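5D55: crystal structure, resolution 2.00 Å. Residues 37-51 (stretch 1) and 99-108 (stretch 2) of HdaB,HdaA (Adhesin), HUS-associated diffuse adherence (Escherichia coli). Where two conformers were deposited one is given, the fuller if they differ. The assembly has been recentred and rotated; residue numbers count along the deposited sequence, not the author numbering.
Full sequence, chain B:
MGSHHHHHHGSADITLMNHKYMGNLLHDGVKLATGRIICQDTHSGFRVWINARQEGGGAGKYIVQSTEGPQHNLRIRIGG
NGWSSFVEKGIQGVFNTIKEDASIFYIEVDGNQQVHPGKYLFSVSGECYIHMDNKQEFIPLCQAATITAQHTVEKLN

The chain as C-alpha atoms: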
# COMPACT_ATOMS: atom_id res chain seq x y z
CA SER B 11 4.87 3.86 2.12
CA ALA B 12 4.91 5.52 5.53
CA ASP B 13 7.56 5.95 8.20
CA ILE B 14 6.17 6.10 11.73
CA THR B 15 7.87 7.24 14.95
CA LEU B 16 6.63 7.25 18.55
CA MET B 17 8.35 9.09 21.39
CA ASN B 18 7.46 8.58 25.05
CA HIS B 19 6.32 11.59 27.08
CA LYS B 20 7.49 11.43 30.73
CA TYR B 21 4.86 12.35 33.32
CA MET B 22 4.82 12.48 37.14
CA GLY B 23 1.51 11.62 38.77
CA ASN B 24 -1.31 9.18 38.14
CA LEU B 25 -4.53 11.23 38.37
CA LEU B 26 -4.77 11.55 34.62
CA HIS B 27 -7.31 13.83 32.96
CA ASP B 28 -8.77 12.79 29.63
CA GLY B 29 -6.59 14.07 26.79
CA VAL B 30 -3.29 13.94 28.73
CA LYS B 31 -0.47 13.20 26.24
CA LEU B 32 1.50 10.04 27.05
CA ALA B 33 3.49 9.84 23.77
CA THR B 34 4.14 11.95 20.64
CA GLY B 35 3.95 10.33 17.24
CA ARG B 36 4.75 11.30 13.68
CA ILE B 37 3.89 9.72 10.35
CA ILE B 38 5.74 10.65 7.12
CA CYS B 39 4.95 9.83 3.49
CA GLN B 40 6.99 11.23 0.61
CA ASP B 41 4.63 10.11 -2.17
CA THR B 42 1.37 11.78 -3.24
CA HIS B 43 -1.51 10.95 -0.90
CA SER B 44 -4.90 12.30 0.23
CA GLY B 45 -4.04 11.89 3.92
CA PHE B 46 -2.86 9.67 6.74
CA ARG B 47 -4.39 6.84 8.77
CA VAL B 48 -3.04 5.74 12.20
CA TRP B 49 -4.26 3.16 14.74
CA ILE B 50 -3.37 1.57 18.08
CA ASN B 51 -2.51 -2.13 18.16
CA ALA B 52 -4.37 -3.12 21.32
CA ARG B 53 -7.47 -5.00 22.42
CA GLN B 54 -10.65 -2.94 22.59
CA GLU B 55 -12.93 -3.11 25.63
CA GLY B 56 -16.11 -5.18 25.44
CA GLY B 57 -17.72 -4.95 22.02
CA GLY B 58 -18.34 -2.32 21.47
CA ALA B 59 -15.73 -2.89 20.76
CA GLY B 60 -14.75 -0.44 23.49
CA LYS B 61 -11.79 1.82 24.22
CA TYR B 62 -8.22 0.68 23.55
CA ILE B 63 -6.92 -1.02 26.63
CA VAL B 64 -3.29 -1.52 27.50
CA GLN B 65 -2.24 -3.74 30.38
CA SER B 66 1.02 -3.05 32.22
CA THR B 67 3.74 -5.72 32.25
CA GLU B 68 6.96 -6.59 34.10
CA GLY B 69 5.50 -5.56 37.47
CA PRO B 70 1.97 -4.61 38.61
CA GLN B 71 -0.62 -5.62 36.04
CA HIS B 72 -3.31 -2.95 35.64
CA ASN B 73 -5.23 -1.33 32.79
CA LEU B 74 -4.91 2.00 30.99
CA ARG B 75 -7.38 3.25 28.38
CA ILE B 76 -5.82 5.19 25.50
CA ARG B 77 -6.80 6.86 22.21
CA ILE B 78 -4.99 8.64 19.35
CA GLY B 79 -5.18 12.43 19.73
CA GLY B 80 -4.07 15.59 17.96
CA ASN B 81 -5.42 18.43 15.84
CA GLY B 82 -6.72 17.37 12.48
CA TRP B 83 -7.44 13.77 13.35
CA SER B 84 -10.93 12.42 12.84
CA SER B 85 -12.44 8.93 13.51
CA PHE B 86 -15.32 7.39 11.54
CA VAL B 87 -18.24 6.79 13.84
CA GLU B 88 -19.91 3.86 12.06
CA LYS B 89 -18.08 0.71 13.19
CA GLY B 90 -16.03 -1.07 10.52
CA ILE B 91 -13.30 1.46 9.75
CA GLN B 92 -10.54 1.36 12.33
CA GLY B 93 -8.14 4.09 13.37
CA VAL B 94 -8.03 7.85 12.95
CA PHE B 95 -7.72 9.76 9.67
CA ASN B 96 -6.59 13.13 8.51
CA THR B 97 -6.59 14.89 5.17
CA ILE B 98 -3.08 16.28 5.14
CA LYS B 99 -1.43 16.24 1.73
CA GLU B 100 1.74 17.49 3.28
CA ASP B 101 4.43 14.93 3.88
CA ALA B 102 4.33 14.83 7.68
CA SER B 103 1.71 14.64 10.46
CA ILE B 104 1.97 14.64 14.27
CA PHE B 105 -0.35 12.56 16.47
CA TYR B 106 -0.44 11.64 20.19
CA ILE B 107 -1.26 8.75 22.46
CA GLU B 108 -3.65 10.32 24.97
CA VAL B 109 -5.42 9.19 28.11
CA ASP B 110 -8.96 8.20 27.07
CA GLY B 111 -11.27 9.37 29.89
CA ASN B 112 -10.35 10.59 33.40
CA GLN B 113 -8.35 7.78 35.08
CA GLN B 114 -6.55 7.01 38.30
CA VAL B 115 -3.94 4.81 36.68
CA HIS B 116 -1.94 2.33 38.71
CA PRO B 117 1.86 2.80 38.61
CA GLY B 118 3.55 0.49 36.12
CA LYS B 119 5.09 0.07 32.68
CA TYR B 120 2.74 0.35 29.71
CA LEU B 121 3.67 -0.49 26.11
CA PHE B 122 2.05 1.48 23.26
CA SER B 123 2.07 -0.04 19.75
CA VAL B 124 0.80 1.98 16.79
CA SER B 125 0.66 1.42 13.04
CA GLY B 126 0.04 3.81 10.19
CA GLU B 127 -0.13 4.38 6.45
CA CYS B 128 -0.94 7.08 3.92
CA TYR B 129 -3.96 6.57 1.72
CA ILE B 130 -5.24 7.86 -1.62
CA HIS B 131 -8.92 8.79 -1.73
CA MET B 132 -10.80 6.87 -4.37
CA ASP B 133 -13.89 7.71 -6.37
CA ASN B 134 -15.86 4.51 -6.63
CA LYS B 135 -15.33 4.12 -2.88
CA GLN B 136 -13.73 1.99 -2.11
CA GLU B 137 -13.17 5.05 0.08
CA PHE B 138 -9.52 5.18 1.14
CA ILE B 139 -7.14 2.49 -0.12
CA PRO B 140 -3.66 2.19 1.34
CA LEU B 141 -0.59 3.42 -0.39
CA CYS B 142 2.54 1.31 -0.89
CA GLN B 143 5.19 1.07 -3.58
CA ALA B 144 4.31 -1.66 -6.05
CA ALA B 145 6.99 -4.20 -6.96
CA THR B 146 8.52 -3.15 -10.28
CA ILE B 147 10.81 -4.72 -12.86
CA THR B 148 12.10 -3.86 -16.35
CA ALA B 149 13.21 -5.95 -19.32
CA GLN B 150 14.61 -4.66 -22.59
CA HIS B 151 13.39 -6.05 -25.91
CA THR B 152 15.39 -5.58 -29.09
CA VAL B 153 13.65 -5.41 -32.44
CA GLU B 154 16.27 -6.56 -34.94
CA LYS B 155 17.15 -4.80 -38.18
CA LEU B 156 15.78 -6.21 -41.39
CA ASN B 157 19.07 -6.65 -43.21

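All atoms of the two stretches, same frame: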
# COMPACT_ATOMS: atom_id res chain seq x y z
N ILE B 37 3.93 10.55 11.54
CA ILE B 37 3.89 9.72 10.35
C ILE B 37 4.34 10.54 9.14
O ILE B 37 3.93 11.69 8.99
CB ILE B 37 2.48 9.08 10.15
CG1 ILE B 37 2.43 8.23 8.88
CG2 ILE B 37 1.36 10.15 10.19
CD1 ILE B 37 1.36 7.16 8.93
N ILE B 38 5.22 9.96 8.31
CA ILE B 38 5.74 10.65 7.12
C ILE B 38 5.54 9.80 5.87
O ILE B 38 5.80 8.60 5.88
CB ILE B 38 7.26 10.99 7.23
CG1 ILE B 38 7.53 11.93 8.40
CG2 ILE B 38 7.80 11.63 5.91
CD1 ILE B 38 8.99 11.98 8.83
N CYS B 39 5.06 10.45 4.81
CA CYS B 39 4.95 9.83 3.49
C CYS B 39 5.43 10.82 2.45
O CYS B 39 4.94 11.95 2.37
CB CYS B 39 3.52 9.45 3.15
SG CYS B 39 2.62 8.46 4.33
N GLN B 40 6.41 10.39 1.66
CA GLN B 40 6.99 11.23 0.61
C GLN B 40 6.11 11.31 -0.64
O GLN B 40 6.05 12.36 -1.30
CB GLN B 40 8.38 10.72 0.22
N ASP B 41 5.44 10.21 -0.96
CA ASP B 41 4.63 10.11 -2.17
C ASP B 41 3.30 10.86 -2.03
O ASP B 41 2.87 11.17 -0.92
CB ASP B 41 4.36 8.64 -2.51
CG ASP B 41 5.64 7.82 -2.65
OD1 ASP B 41 6.75 8.38 -2.48
OD2 ASP B 41 5.53 6.61 -2.93
N THR B 42 2.68 11.12 -3.17
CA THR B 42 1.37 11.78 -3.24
C THR B 42 0.30 10.95 -2.53
O THR B 42 0.18 9.75 -2.73
CB THR B 42 0.96 12.01 -4.72
OG1 THR B 42 2.00 12.72 -5.39
CG2 THR B 42 -0.35 12.80 -4.82
N HIS B 43 -0.48 11.62 -1.69
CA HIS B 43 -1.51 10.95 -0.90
C HIS B 43 -2.61 11.95 -0.58
O HIS B 43 -2.39 13.15 -0.68
CB HIS B 43 -0.89 10.42 0.39
CG HIS B 43 -0.19 11.46 1.20
ND1 HIS B 43 1.09 11.88 0.94
CD2 HIS B 43 -0.62 12.20 2.25
CE1 HIS B 43 1.44 12.81 1.81
NE2 HIS B 43 0.42 13.03 2.61
N SER B 44 -3.79 11.45 -0.20
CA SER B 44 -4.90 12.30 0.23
C SER B 44 -4.83 12.59 1.73
O SER B 44 -5.38 13.57 2.21
CB SER B 44 -6.24 11.65 -0.11
OG SER B 44 -6.29 11.23 -1.46
N GLY B 45 -4.16 11.71 2.48
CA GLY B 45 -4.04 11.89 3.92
C GLY B 45 -3.43 10.69 4.60
O GLY B 45 -2.90 9.79 3.95
N PHE B 46 -3.51 10.69 5.93
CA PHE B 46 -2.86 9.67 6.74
C PHE B 46 -3.92 8.92 7.53
O PHE B 46 -4.99 9.46 7.81
CB PHE B 46 -1.88 10.30 7.74
CG PHE B 46 -0.71 11.03 7.11
CD1 PHE B 46 0.52 10.40 6.96
CD2 PHE B 46 -0.82 12.36 6.71
CE1 PHE B 46 1.62 11.08 6.41
CE2 PHE B 46 0.27 13.04 6.15
CZ PHE B 46 1.49 12.40 6.00
N ARG B 47 -3.59 7.67 7.89
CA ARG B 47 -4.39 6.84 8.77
C ARG B 47 -3.46 6.20 9.82
O ARG B 47 -2.42 5.63 9.46
CB ARG B 47 -5.07 5.75 7.95
CG ARG B 47 -6.09 4.91 8.69
CD ARG B 47 -6.62 3.82 7.77
NE ARG B 47 -7.63 2.99 8.43
CZ ARG B 47 -8.34 2.04 7.82
NH1 ARG B 47 -8.14 1.78 6.53
NH2 ARG B 47 -9.24 1.35 8.50
N VAL B 48 -3.83 6.30 11.09
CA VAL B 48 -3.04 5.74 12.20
C VAL B 48 -3.98 4.98 13.15
O VAL B 48 -5.14 5.37 13.30
CB VAL B 48 -2.32 6.87 12.99
CG1 VAL B 48 -1.64 6.34 14.25
CG2 VAL B 48 -1.29 7.58 12.11
N TRP B 49 -3.48 3.91 13.76
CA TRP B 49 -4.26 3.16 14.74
C TRP B 49 -3.39 2.53 15.82
O TRP B 49 -2.21 2.29 15.62
CB TRP B 49 -5.12 2.08 14.08
CG TRP B 49 -4.34 1.05 13.29
CD1 TRP B 49 -3.91 -0.18 13.73
CD2 TRP B 49 -3.91 1.16 11.92
NE1 TRP B 49 -3.24 -0.83 12.73
CE2 TRP B 49 -3.22 -0.04 11.60
CE3 TRP B 49 -4.03 2.15 10.93
CZ2 TRP B 49 -2.67 -0.28 10.34
CZ3 TRP B 49 -3.47 1.93 9.68
CH2 TRP B 49 -2.80 0.72 9.39
N ILE B 50 -4.01 2.27 16.97
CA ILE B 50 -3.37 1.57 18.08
C ILE B 50 -3.54 0.06 17.93
O ILE B 50 -4.63 -0.44 17.63
CB ILE B 50 -3.97 2.02 19.43
CG1 ILE B 50 -3.78 3.53 19.62
CG2 ILE B 50 -3.34 1.21 20.59
CD1 ILE B 50 -4.60 4.16 20.78
N ASN B 51 -2.44 -0.68 18.12
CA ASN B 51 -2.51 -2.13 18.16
C ASN B 51 -2.72 -2.59 19.60
O ASN B 51 -1.76 -2.81 20.34
CB ASN B 51 -1.24 -2.75 17.58
CG ASN B 51 -0.92 -2.23 16.19
OD1 ASN B 51 0.12 -1.61 15.98
ND2 ASN B 51 -1.82 -2.46 15.24
N LYS B 99 -2.14 16.58 2.95
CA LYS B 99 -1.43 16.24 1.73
C LYS B 99 0.03 16.53 1.90
O LYS B 99 0.83 16.17 1.11
CB LYS B 99 -1.98 17.04 0.57
CG LYS B 99 -3.42 16.71 0.28
CD LYS B 99 -3.93 17.43 -0.91
CE LYS B 99 -5.11 16.72 -1.46
N GLU B 100 0.34 17.24 2.97
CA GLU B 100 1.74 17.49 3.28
C GLU B 100 2.39 16.19 3.69
O GLU B 100 1.70 15.20 3.95
CB GLU B 100 1.90 18.56 4.37
CG GLU B 100 1.82 19.99 3.85
CD GLU B 100 1.99 21.02 4.95
N ASP B 101 3.71 16.18 3.73
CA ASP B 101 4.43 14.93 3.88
C ASP B 101 4.44 14.39 5.30
O ASP B 101 4.60 13.19 5.50
CB ASP B 101 5.84 15.05 3.32
CG ASP B 101 5.86 14.94 1.80
OD1 ASP B 101 4.78 14.92 1.18
OD2 ASP B 101 6.97 14.87 1.24
N ALA B 102 4.25 15.26 6.29
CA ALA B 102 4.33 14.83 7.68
C ALA B 102 3.16 15.26 8.57
O ALA B 102 2.63 16.37 8.43
CB ALA B 102 5.65 15.29 8.29
N SER B 103 2.79 14.38 9.50
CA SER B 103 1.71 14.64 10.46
C SER B 103 2.08 14.16 11.86
O SER B 103 2.57 13.03 12.03
CB SER B 103 0.43 13.91 10.02
OG SER B 103 -0.24 14.61 8.99
N ILE B 104 1.78 14.99 12.86
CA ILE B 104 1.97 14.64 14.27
C ILE B 104 0.66 14.09 14.84
O ILE B 104 -0.43 14.58 14.50
CB ILE B 104 2.39 15.89 15.10
CG1 ILE B 104 3.74 16.44 14.60
CG2 ILE B 104 2.46 15.57 16.62
CD1 ILE B 104 4.91 15.51 14.79
N PHE B 105 0.77 13.06 15.68
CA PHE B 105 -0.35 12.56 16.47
C PHE B 105 0.14 12.28 17.89
O PHE B 105 1.36 12.35 18.16
CB PHE B 105 -0.95 11.30 15.81
CG PHE B 105 0.00 10.12 15.75
CD1 PHE B 105 0.04 9.18 16.77
CD2 PHE B 105 0.87 9.98 14.67
CE1 PHE B 105 0.92 8.10 16.72
CE2 PHE B 105 1.75 8.91 14.60
CZ PHE B 105 1.78 7.97 15.62
N TYR B 106 -0.79 11.98 18.81
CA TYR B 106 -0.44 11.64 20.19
C TYR B 106 -1.15 10.38 20.67
O TYR B 106 -2.20 10.01 20.15
CB TYR B 106 -0.75 12.81 21.15
CG TYR B 106 -0.16 14.13 20.71
CD1 TYR B 106 1.12 14.52 21.11
CD2 TYR B 106 -0.88 14.99 19.87
CE1 TYR B 106 1.67 15.73 20.69
CE2 TYR B 106 -0.35 16.19 19.46
CZ TYR B 106 0.93 16.56 19.87
OH TYR B 106 1.46 17.77 19.45
N ILE B 107 -0.55 9.72 21.66
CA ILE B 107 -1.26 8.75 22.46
C ILE B 107 -1.75 9.55 23.65
O ILE B 107 -0.95 10.23 24.32
CB ILE B 107 -0.37 7.57 22.95
CG1 ILE B 107 0.31 6.83 21.78
CG2 ILE B 107 -1.16 6.63 23.87
CD1 ILE B 107 -0.65 6.01 20.91
N GLU B 108 -3.06 9.53 23.88
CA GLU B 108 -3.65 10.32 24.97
C GLU B 108 -4.46 9.43 25.89
O GLU B 108 -4.99 8.41 25.47
CB GLU B 108 -4.53 11.43 24.42
CG GLU B 108 -3.77 12.46 23.58
CD GLU B 108 -4.64 13.63 23.13
OE1 GLU B 108 -5.88 13.57 23.31
OE2 GLU B 108 -4.07 14.61 22.61
O HOH W 1 3.49 14.27 -1.42
O HOH W 2 0.67 14.62 -1.26

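I37 and I38 pair antiparallel with the start of strand 102-108, and side chains of strand 45-50 pack beside it. I37 and S103 form the hydrogen-bonded pair: I37 N donates to S103 O (2.9 Å) and S103 N to I37 O (3.0 Å). Next along, C39 N donates to D101 O (2.9 Å). Between these bonds I38 and A102 lie as a non-hydrogen-bonded pair, their side chains on one face of the sheet (I38 CG1 to A102 CB, 3.9 Å), while those of I37 and S103 start on the other.

H43 uses both ring nitrogens as donors: ND1 to D41 O within its own loop (2.7 Å), and NE2 to E100 O across the contact (2.9 Å). Water 2 accepts from H43 N (3.2 Å) and lies 2.8 Å from K99 O; water 1 lies 3.2 Å from Q40 O and 3.0 Å from D101 OD1.

The buried F46 ring receives S103 CB over one face, 4.1 Å from its centroid, and meets D101 O at its edge (CZ to O, 3.2 Å). S103 OG is satisfied elsewhere in the structure. V48 CG1 sits 4.0 Å from the F105 ring centroid, over the face. I50 CG1 meets I107 CD1 at 4.2 Å, needing no polar partner.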